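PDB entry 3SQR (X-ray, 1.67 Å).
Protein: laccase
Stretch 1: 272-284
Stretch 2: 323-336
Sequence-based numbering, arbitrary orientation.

Stretch 1 (272-284) IDSHFEFAIDNHT
Stretch 2 323-336: NYWIRGNWGTTCST

Two antiparallel strands often hold together through a short ladder of backbone hydrogen bonds; beyond the ladder, side chains and water can supplement the remaining backbone bonds. These two stretches of a laccase illustrate the principle. Strand 276-280 runs against the strand that ends at R327 with N-to-C directions 166° apart and axes approaching to 4.7 Å. The register is A279 opposite R327 (CA to CA 5.0 Å) and I280 opposite I326 (CA to CA 4.5 Å), continuing through F278 with G328, F276 with W330 and H275 with G331.

A279 and R327 form the hydrogen-bonded pair: R327 N donates to A279 O at 2.7 Å, and A279 N to R327 O at 2.9 Å. Two residues on, D281 N donates to W325 O at 3.0 Å. The narrow pair, I280 and I326, has no such bonds, and the I326 CA to A279 O contact (3.6 Å) is of the CA-H...O kind. At the other end stretch 2 leaves extended geometry: G328 (phi/psi -70/-27) and the left-handed N329 (45/64) redirect the chain. Pairing nevertheless continues, with E277 N donating to G328 O at 2.8 Å and G331 N to H275 O at 2.8 Å. The side chain of N329 (chi1 m) substitutes for a backbone donor, its ND2 lying 2.8 Å from E277 O. Stretch 1 closes with a type II turn from I280 to H283, whose H283 N bonds I280 O at 3.0 Å; H283 ND1 also donates to D281 O at 2.8 Å.

Charge pairing reinforces this end. D281 (chi1 m) points toward stretch 2, and extended R327 (m, t, t, chi4 -98°) presents its guanidinium edge. R327 NE donates to D281 OD1 at 2.7 Å and R327 NH2 to D281 OD2 at 2.9 Å, a two-pronged salt bridge.

Apolar and aromatic contacts fill the flanks. I280 and I326, both m,t, share a face of the sheet, CG1 of the former 4.2 Å from CG2 of the latter; that same I326 CG2 lies 3.2 Å from CE1 of F278 (chi1 t). These three side chains pack by dispersion and exclusion of water. W330 (chi1 t) turns its edge toward the face of F276 (chi1 m); in an offset arrangement, the centroids of the F276 ring and the W330 six-membered ring are 5.6 Å apart, with planes at 87°. The edge of H283 (chi1 m) meets the face of Y324 (chi1 m), with centroids at 5.0 Å and planes at 83°. Such packing sets electropositive ring-edge hydrogens against a pi face. C334 SG, 3.6 Å from H275 CB, sits obliquely to the imidazole.

Beyond the ladder, hydroxyl and water take over. S335 (chi1 p) donates from OG to D273 O at 2.6 Å, while W330 NE1 donates to S335 O at 2.8 Å, tying the indole to its own stretch. Water 3 accepts from H275 N at 2.9 Å and donates to G331 O at 2.7 Å and S335 OG at 2.9 Å, bridging backbones too far apart to bond directly there. Water 1 links D273 OD1 and S335 OG, each at 3.0 Å.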

ATOM      1  N   ILE A 272      -7.687   6.698  -0.398  1.00 24.17           N
ATOM      2  CA  ILE A 272      -7.372   7.557   0.760  1.00 25.67           C
ATOM      3  C   ILE A 272      -8.023   6.946   1.986  1.00 23.88           C
ATOM      4  O   ILE A 272      -7.446   6.865   3.053  1.00 23.18           O
ATOM      5  CB  ILE A 272      -7.985   8.975   0.486  1.00 25.83           C
ATOM      6  CG1 ILE A 272      -7.208   9.663  -0.609  1.00 29.94           C
ATOM      7  CG2 ILE A 272      -8.055   9.861   1.737  1.00 28.77           C
ATOM      8  CD1 ILE A 272      -7.997  10.842  -1.207  1.00 30.90           C
ATOM      9  N   ASP A 273      -9.258   6.526   1.807  1.00 24.56           N
ATOM     10  CA  ASP A 273     -10.027   5.920   2.915  1.00 24.31           C
ATOM     11  C   ASP A 273     -11.144   5.114   2.364  1.00 23.39           C
ATOM     12  O   ASP A 273     -12.299   5.530   2.383  1.00 23.74           O
ATOM     13  CB  ASP A 273     -10.561   6.999   3.829  1.00 24.96           C
ATOM     14  CG  ASP A 273     -11.060   6.444   5.181  1.00 25.94           C
ATOM     15  OD1 ASP A 273     -11.202   5.227   5.317  1.00 29.70           O
ATOM     16  OD2 ASP A 273     -11.274   7.247   6.104  1.00 31.03           O
ATOM     17  N   SER A 274     -10.796   3.926   1.866  1.00 23.47           N
ATOM     18  CA  SER A 274     -11.695   3.072   1.113  1.00 22.42           C
ATOM     19  C   SER A 274     -11.465   1.669   1.519  1.00 22.72           C
ATOM     20  O   SER A 274     -10.309   1.264   1.644  1.00 23.10           O
ATOM     21  CB  SER A 274     -11.447   3.198  -0.413  1.00 22.04           C
ATOM     22  OG  SER A 274     -10.049   3.093  -0.661  1.00 23.96           O
ATOM     23  N   HIS A 275     -12.527   0.886   1.540  1.00 22.22           N
ATOM     24  CA  HIS A 275     -12.439  -0.554   1.746  1.00 22.09           C
ATOM     25  C   HIS A 275     -13.221  -1.191   0.636  1.00 23.10           C
ATOM     26  O   HIS A 275     -14.329  -0.721   0.296  1.00 22.80           O
ATOM     27  CB  HIS A 275     -13.028  -1.007   3.084  1.00 22.86           C
ATOM     28  CG  HIS A 275     -12.634  -2.389   3.469  1.00 24.26           C
ATOM     29  ND1 HIS A 275     -13.268  -3.510   2.979  1.00 24.61           N
ATOM     30  CD2 HIS A 275     -11.625  -2.837   4.259  1.00 22.91           C
ATOM     31  CE1 HIS A 275     -12.666  -4.592   3.462  1.00 24.22           C
ATOM     32  NE2 HIS A 275     -11.701  -4.211   4.272  1.00 23.86           N
ATOM     33  N   PHE A 276     -12.669  -2.255   0.114  1.00 22.46           N
ATOM     34  CA  PHE A 276     -13.277  -2.952  -1.013  1.00 22.99           C
ATOM     35  C   PHE A 276     -13.496  -4.401  -0.689  1.00 24.24           C
ATOM     36  O   PHE A 276     -12.823  -4.997   0.120  1.00 23.24           O
ATOM     37  CB  PHE A 276     -12.498  -2.771  -2.348  1.00 22.85           C
ATOM     38  CG  PHE A 276     -12.434  -1.345  -2.816  1.00 22.67           C
ATOM     39  CD1 PHE A 276     -13.502  -0.751  -3.465  1.00 24.26           C
ATOM     40  CD2 PHE A 276     -11.308  -0.586  -2.559  1.00 24.08           C
ATOM     41  CE1 PHE A 276     -13.463   0.541  -3.877  1.00 23.52           C
ATOM     42  CE2 PHE A 276     -11.249   0.715  -2.963  1.00 22.83           C
ATOM     43  CZ  PHE A 276     -12.360   1.297  -3.616  1.00 24.29           C
ATOM     44  N   GLU A 277     -14.470  -4.976  -1.380  1.00 24.45           N
ATOM     45  CA  GLU A 277     -14.745  -6.401  -1.353  1.00 23.98           C
ATOM     46  C   GLU A 277     -14.962  -6.863  -2.790  1.00 25.19           C
ATOM     47  O   GLU A 277     -16.088  -7.086  -3.281  1.00 25.37           O
ATOM     48  CB  GLU A 277     -15.924  -6.731  -0.409  1.00 24.55           C
ATOM     49  CG  GLU A 277     -15.982  -8.224  -0.131  1.00 21.90           C
ATOM     50  CD  GLU A 277     -17.162  -8.649   0.724  1.00 21.88           C
ATOM     51  OE1 GLU A 277     -17.663  -7.758   1.445  1.00 27.75           O
ATOM     52  OE2 GLU A 277     -17.540  -9.901   0.630  1.00 27.24           O
ATOM     53  N   PHE A 278     -13.855  -6.973  -3.509  1.00 24.46           N
ATOM     54  CA  PHE A 278     -13.865  -7.115  -4.918  1.00 23.91           C
ATOM     55  C   PHE A 278     -14.556  -8.412  -5.350  1.00 25.27           C
ATOM     56  O   PHE A 278     -14.307  -9.478  -4.754  1.00 24.49           O
ATOM     57  CB  PHE A 278     -12.397  -7.099  -5.425  1.00 23.44           C
ATOM     58  CG  PHE A 278     -12.264  -7.203  -6.883  1.00 23.34           C
ATOM     59  CD1 PHE A 278     -12.338  -6.099  -7.701  1.00 21.88           C
ATOM     60  CD2 PHE A 278     -12.062  -8.445  -7.485  1.00 25.25           C
ATOM     61  CE1 PHE A 278     -12.213  -6.225  -9.068  1.00 22.92           C
ATOM     62  CE2 PHE A 278     -11.888  -8.560  -8.889  1.00 26.14           C
ATOM     63  CZ  PHE A 278     -11.991  -7.456  -9.660  1.00 22.76           C
ATOM     64  N   ALA A 279     -15.317  -8.313  -6.442  1.00 24.49           N
ATOM     65  CA  ALA A 279     -16.059  -9.493  -6.946  1.00 24.88           C
ATOM     66  C   ALA A 279     -16.275  -9.272  -8.418  1.00 24.81           C
ATOM     67  O   ALA A 279     -16.307  -8.122  -8.879  1.00 25.72           O
ATOM     68  CB  ALA A 279     -17.389  -9.650  -6.174  1.00 25.12           C
ATOM     69  N   ILE A 280     -16.386 -10.367  -9.157  1.00 25.90           N
ATOM     70  CA  ILE A 280     -16.748 -10.331 -10.577  1.00 26.62           C
ATOM     71  C   ILE A 280     -17.961 -11.256 -10.645  1.00 26.97           C
ATOM     72  O   ILE A 280     -17.847 -12.428 -10.325  1.00 26.92           O
ATOM     73  CB  ILE A 280     -15.643 -10.843 -11.484  1.00 26.36           C
ATOM     74  CG1 ILE A 280     -14.360 -10.015 -11.283  1.00 26.66           C
ATOM     75  CG2 ILE A 280     -16.088 -10.844 -12.967  1.00 27.98           C
ATOM     76  CD1 ILE A 280     -13.162 -10.572 -12.083  1.00 27.66           C
ATOM     77  N   ASP A 281     -19.101 -10.715 -10.974  1.00 27.42           N
ATOM     78  CA  ASP A 281     -20.318 -11.517 -10.985  1.00 28.95           C
ATOM     79  C   ASP A 281     -20.122 -12.788 -11.788  1.00 28.93           C
ATOM     80  O   ASP A 281     -19.572 -12.793 -12.889  1.00 28.46           O
ATOM     81  CB  ASP A 281     -21.469 -10.745 -11.613  1.00 28.41           C
ATOM     82  CG  ASP A 281     -21.911  -9.574 -10.809  1.00 31.30           C
ATOM     83  OD1 ASP A 281     -21.397  -9.317  -9.681  1.00 30.46           O
ATOM     84  OD2 ASP A 281     -22.809  -8.872 -11.325  1.00 33.57           O
ATOM     85  N   ASN A 282     -20.610 -13.873 -11.200  1.00 31.79           N
ATOM     86  CA  ASN A 282     -20.624 -15.193 -11.793  1.00 33.80           C
ATOM     87  C   ASN A 282     -19.240 -15.753 -12.083  1.00 33.49           C
ATOM     88  O   ASN A 282     -19.110 -16.709 -12.813  1.00 33.36           O
ATOM     89  CB  ASN A 282     -21.487 -15.201 -13.045  1.00 34.73           C
ATOM     90  CG  ASN A 282     -21.977 -16.584 -13.391  1.00 39.45           C
ATOM     91  OD1 ASN A 282     -21.846 -16.990 -14.532  1.00 45.61           O
ATOM     92  ND2 ASN A 282     -22.522 -17.326 -12.393  1.00 40.97           N
ATOM     93  N   HIS A 283     -18.207 -15.171 -11.447  1.00 31.88           N
ATOM     94  CA  HIS A 283     -16.856 -15.699 -11.568  1.00 30.62           C
ATOM     95  C   HIS A 283     -16.278 -15.946 -10.174  1.00 29.56           C
ATOM     96  O   HIS A 283     -16.700 -15.368  -9.183  1.00 30.34           O
ATOM     97  CB  HIS A 283     -15.977 -14.741 -12.403  1.00 29.54           C
ATOM     98  CG  HIS A 283     -16.334 -14.670 -13.859  1.00 27.26           C
ATOM     99  ND1 HIS A 283     -17.466 -14.034 -14.334  1.00 27.33           N
ATOM    100  CD2 HIS A 283     -15.692 -15.150 -14.946  1.00 27.71           C
ATOM    101  CE1 HIS A 283     -17.483 -14.125 -15.654  1.00 28.65           C
ATOM    102  NE2 HIS A 283     -16.413 -14.786 -16.048  1.00 28.22           N
ATOM    103  N   THR A 284     -15.401 -16.925 -10.136  1.00 30.06           N
ATOM    104  CA  THR A 284     -14.715 -17.338  -8.951  1.00 29.67           C
ATOM    105  C   THR A 284     -13.295 -16.769  -9.039  1.00 27.06           C
ATOM    106  O   THR A 284     -12.630 -16.741 -10.084  1.00 28.39           O
ATOM    107  CB  THR A 284     -14.649 -18.864  -8.864  1.00 29.89           C
ATOM    108  OG1 THR A 284     -16.009 -19.358  -8.760  1.00 34.39           O
ATOM    109  CG2 THR A 284     -13.915 -19.290  -7.629  1.00 34.09           C
ATOM    110  N   ASN A 323     -21.629  -9.760 -20.637  1.00 33.96           N
ATOM    111  CA  ASN A 323     -21.115  -8.680 -19.804  1.00 33.51           C
ATOM    112  C   ASN A 323     -21.438  -8.972 -18.357  1.00 32.85           C
ATOM    113  O   ASN A 323     -22.545  -9.399 -17.998  1.00 33.87           O
ATOM    114  CB  ASN A 323     -21.768  -7.382 -20.250  1.00 33.32           C
ATOM    115  CG  ASN A 323     -21.601  -7.158 -21.698  1.00 33.03           C
ATOM    116  OD1 ASN A 323     -20.511  -7.335 -22.218  1.00 30.83           O
ATOM    117  ND2 ASN A 323     -22.702  -6.862 -22.403  1.00 34.66           N
ATOM    118  N   TYR A 324     -20.478  -8.742 -17.467  1.00 31.14           N
ATOM    119  CA  TYR A 324     -20.686  -9.008 -16.066  1.00 30.21           C
ATOM    120  C   TYR A 324     -20.191  -7.788 -15.309  1.00 30.53           C
ATOM    121  O   TYR A 324     -19.198  -7.117 -15.747  1.00 28.87           O
ATOM    122  CB  TYR A 324     -19.900 -10.247 -15.615  1.00 30.35           C
ATOM    123  CG  TYR A 324     -20.386 -11.507 -16.233  1.00 32.63           C
ATOM    124  CD1 TYR A 324     -19.919 -11.911 -17.430  1.00 32.27           C
ATOM    125  CD2 TYR A 324     -21.372 -12.275 -15.598  1.00 35.91           C
ATOM    126  CE1 TYR A 324     -20.416 -13.113 -18.022  1.00 36.27           C
ATOM    127  CE2 TYR A 324     -21.879 -13.463 -16.179  1.00 36.37           C
ATOM    128  CZ  TYR A 324     -21.378 -13.863 -17.376  1.00 36.85           C
ATOM    129  OH  TYR A 324     -21.838 -15.018 -17.971  1.00 38.05           O
ATOM    130  N   TRP A 325     -20.904  -7.471 -14.240  1.00 30.10           N
ATOM    131  CA  TRP A 325     -20.441  -6.398 -13.383  1.00 31.37           C
ATOM    132  C   TRP A 325     -19.183  -6.817 -12.634  1.00 29.36           C
ATOM    133  O   TRP A 325     -19.086  -7.939 -12.084  1.00 29.69           O
ATOM    134  CB  TRP A 325     -21.471  -6.020 -12.352  1.00 31.43           C
ATOM    135  CG  TRP A 325     -22.521  -5.189 -12.893  1.00 38.31           C
ATOM    136  CD1 TRP A 325     -23.828  -5.521 -13.005  1.00 40.62           C
ATOM    137  CD2 TRP A 325     -22.368  -3.863 -13.434  1.00 40.66           C
ATOM    138  NE1 TRP A 325     -24.528  -4.462 -13.561  1.00 46.97           N
ATOM    139  CE2 TRP A 325     -23.650  -3.442 -13.861  1.00 45.80           C
ATOM    140  CE3 TRP A 325     -21.272  -2.996 -13.592  1.00 41.83           C
ATOM    141  CZ2 TRP A 325     -23.875  -2.173 -14.472  1.00 45.91           C
ATOM    142  CZ3 TRP A 325     -21.473  -1.749 -14.188  1.00 44.29           C
ATOM    143  CH2 TRP A 325     -22.784  -1.342 -14.621  1.00 45.80           C
ATOM    144  N   ILE A 326     -18.245  -5.875 -12.566  1.00 28.30           N
ATOM    145  CA  ILE A 326     -17.053  -6.010 -11.679  1.00 27.31           C
ATOM    146  C   ILE A 326     -17.366  -5.103 -10.527  1.00 26.62           C
ATOM    147  O   ILE A 326     -17.631  -3.917 -10.703  1.00 27.35           O
ATOM    148  CB  ILE A 326     -15.696  -5.677 -12.344  1.00 26.81           C
ATOM    149  CG1 ILE A 326     -15.413  -6.557 -13.607  1.00 27.35           C
ATOM    150  CG2 ILE A 326     -14.530  -5.779 -11.271  1.00 25.35           C
ATOM    151  CD1 ILE A 326     -14.249  -6.000 -14.478  1.00 26.28           C
ATOM    152  N   ARG A 327     -17.414  -5.678  -9.328  1.00 26.20           N
ATOM    153  CA  ARG A 327     -17.906  -4.972  -8.172  1.00 26.36           C
ATOM    154  C   ARG A 327     -16.773  -4.636  -7.229  1.00 24.89           C
ATOM    155  O   ARG A 327     -16.108  -5.537  -6.743  1.00 24.95           O
ATOM    156  CB  ARG A 327     -18.948  -5.836  -7.445  1.00 27.22           C
ATOM    157  CG  ARG A 327     -20.181  -6.002  -8.345  1.00 30.30           C
ATOM    158  CD  ARG A 327     -21.331  -6.541  -7.650  1.00 36.31           C
ATOM    159  NE  ARG A 327     -22.326  -6.949  -8.638  1.00 35.17           N
ATOM    160  CZ  ARG A 327     -23.387  -6.228  -9.022  1.00 38.73           C
ATOM    161  NH1 ARG A 327     -23.630  -5.009  -8.540  1.00 34.90           N
ATOM    162  NH2 ARG A 327     -24.215  -6.742  -9.933  1.00 39.71           N
ATOM    163  N   GLY A 328     -16.532  -3.365  -7.000  1.00 24.79           N
ATOM    164  CA  GLY A 328     -15.616  -3.026  -5.909  1.00 25.54           C
ATOM    165  C   GLY A 328     -16.223  -3.327  -4.552  1.00 25.39           C
ATOM    166  O   GLY A 328     -15.518  -3.521  -3.586  1.00 23.18           O
ATOM    167  N   ASN A 329     -17.558  -3.289  -4.468  1.00 23.96           N
ATOM    168  CA  ASN A 329     -18.256  -3.388  -3.169  1.00 24.93           C
ATOM    169  C   ASN A 329     -17.606  -2.525  -2.135  1.00 24.73           C
ATOM    170  O   ASN A 329     -17.146  -2.991  -1.086  1.00 25.85           O
ATOM    171  CB  ASN A 329     -18.315  -4.819  -2.693  1.00 24.97           C
ATOM    172  CG  ASN A 329     -19.243  -5.668  -3.505  1.00 27.09           C
ATOM    173  OD1 ASN A 329     -20.419  -5.302  -3.708  1.00 31.31           O
ATOM    174  ND2 ASN A 329     -18.805  -6.844  -3.849  1.00 25.83           N
ATOM    175  N   TRP A 330     -17.650  -1.250  -2.385  1.00 23.86           N
ATOM    176  CA  TRP A 330     -17.254  -0.252  -1.427  1.00 24.01           C
ATOM    177  C   TRP A 330     -17.878  -0.569  -0.070  1.00 24.95           C
ATOM    178  O   TRP A 330     -19.147  -0.709   0.012  1.00 24.97           O
ATOM    179  CB  TRP A 330     -17.749   1.114  -1.850  1.00 23.98           C
ATOM    180  CG  TRP A 330     -17.445   2.223  -0.920  1.00 21.92           C
ATOM    181  CD1 TRP A 330     -18.140   2.575   0.214  1.00 20.06           C
ATOM    182  CD2 TRP A 330     -16.285   3.031  -0.925  1.00 23.83           C
ATOM    183  NE1 TRP A 330     -17.490   3.568   0.894  1.00 23.76           N
ATOM    184  CE2 TRP A 330     -16.354   3.876   0.206  1.00 24.63           C
ATOM    185  CE3 TRP A 330     -15.199   3.175  -1.830  1.00 24.01           C
ATOM    186  CZ2 TRP A 330     -15.377   4.802   0.495  1.00 22.52           C
ATOM    187  CZ3 TRP A 330     -14.272   4.137  -1.567  1.00 24.68           C
ATOM    188  CH2 TRP A 330     -14.337   4.923  -0.398  1.00 26.32           C
ATOM    189  N   GLY A 331     -17.028  -0.653   0.958  1.00 22.86           N
ATOM    190  CA  GLY A 331     -17.487  -0.845   2.346  1.00 24.19           C
ATOM    191  C   GLY A 331     -18.121   0.393   2.965  1.00 24.54           C
ATOM    192  O   GLY A 331     -17.445   1.206   3.560  1.00 24.66           O
ATOM    193  N   THR A 332     -19.435   0.524   2.850  1.00 25.30           N
ATOM    194  CA  THR A 332     -20.090   1.754   3.350  1.00 26.57           C
ATOM    195  C   THR A 332     -20.034   1.847   4.881  1.00 26.43           C
ATOM    196  O   THR A 332     -19.982   2.937   5.430  1.00 27.19           O
ATOM    197  CB  THR A 332     -21.557   1.794   2.906  1.00 26.55           C
ATOM    198  OG1 THR A 332     -22.180   0.552   3.207  1.00 27.79           O
ATOM    199  CG2 THR A 332     -21.636   2.040   1.378  1.00 25.47           C
ATOM    200  N   THR A 333     -19.971   0.717   5.558  1.00 27.88           N
ATOM    201  CA  THR A 333     -19.776   0.745   7.016  1.00 27.61           C
ATOM    202  C   THR A 333     -18.354   1.139   7.442  1.00 28.45           C
ATOM    203  O   THR A 333     -18.130   1.546   8.574  1.00 26.51           O
ATOM    204  CB  THR A 333     -20.127  -0.577   7.688  1.00 30.00           C
ATOM    205  OG1 THR A 333     -19.348  -1.606   7.129  1.00 29.03           O
ATOM    206  CG2 THR A 333     -21.603  -0.954   7.480  1.00 30.16           C
ATOM    207  N   CYS A 334     -17.415   1.121   6.486  1.00 25.78           N
ATOM    208  CA  CYS A 334     -16.016   1.402   6.791  1.00 24.55           C
ATOM    209  C   CYS A 334     -15.700   2.889   6.643  1.00 25.19           C
ATOM    210  O   CYS A 334     -14.941   3.491   7.424  1.00 24.75           O
ATOM    211  CB  CYS A 334     -15.119   0.510   5.889  1.00 23.16           C
ATOM    212  SG  CYS A 334     -15.624  -1.140   5.599  1.00 25.13           S
ATOM    213  N   SER A 335     -16.224   3.475   5.566  1.00 25.85           N
ATOM    214  CA  SER A 335     -16.134   4.872   5.352  1.00 25.33           C
ATOM    215  C   SER A 335     -17.190   5.284   4.290  1.00 23.99           C
ATOM    216  O   SER A 335     -17.738   4.454   3.562  1.00 25.38           O
ATOM    217  CB  SER A 335     -14.741   5.265   4.891  1.00 26.51           C
ATOM    218  OG  SER A 335     -14.497   4.690   3.572  1.00 27.07           O
ATOM    219  N   THR A 336     -17.451   6.575   4.245  1.00 25.97           N
ATOM    220  CA  THR A 336     -18.482   7.131   3.366  1.00 26.11           C
ATOM    221  C   THR A 336     -17.911   7.471   1.976  1.00 25.60           C
ATOM    222  O   THR A 336     -16.728   7.799   1.837  1.00 25.83           O
ATOM    223  CB  THR A 336     -19.044   8.427   3.912  1.00 25.66           C
ATOM    224  OG1 THR A 336     -17.982   9.340   4.167  1.00 26.82           O
ATOM    225  CG2 THR A 336     -19.841   8.168   5.264  1.00 26.92           C
TER
HETATM  226  O   HOH W   1     -12.470   2.700   4.449  1.00 34.22           O
HETATM  227  O   HOH W   2     -12.249   3.310   7.583  1.00 37.26           O
HETATM  228  O   HOH W   3     -14.979   1.968   2.649  1.00 23.99           O
HETATM  229  O   HOH W   4     -15.584  -3.418   1.443  1.00 24.26           O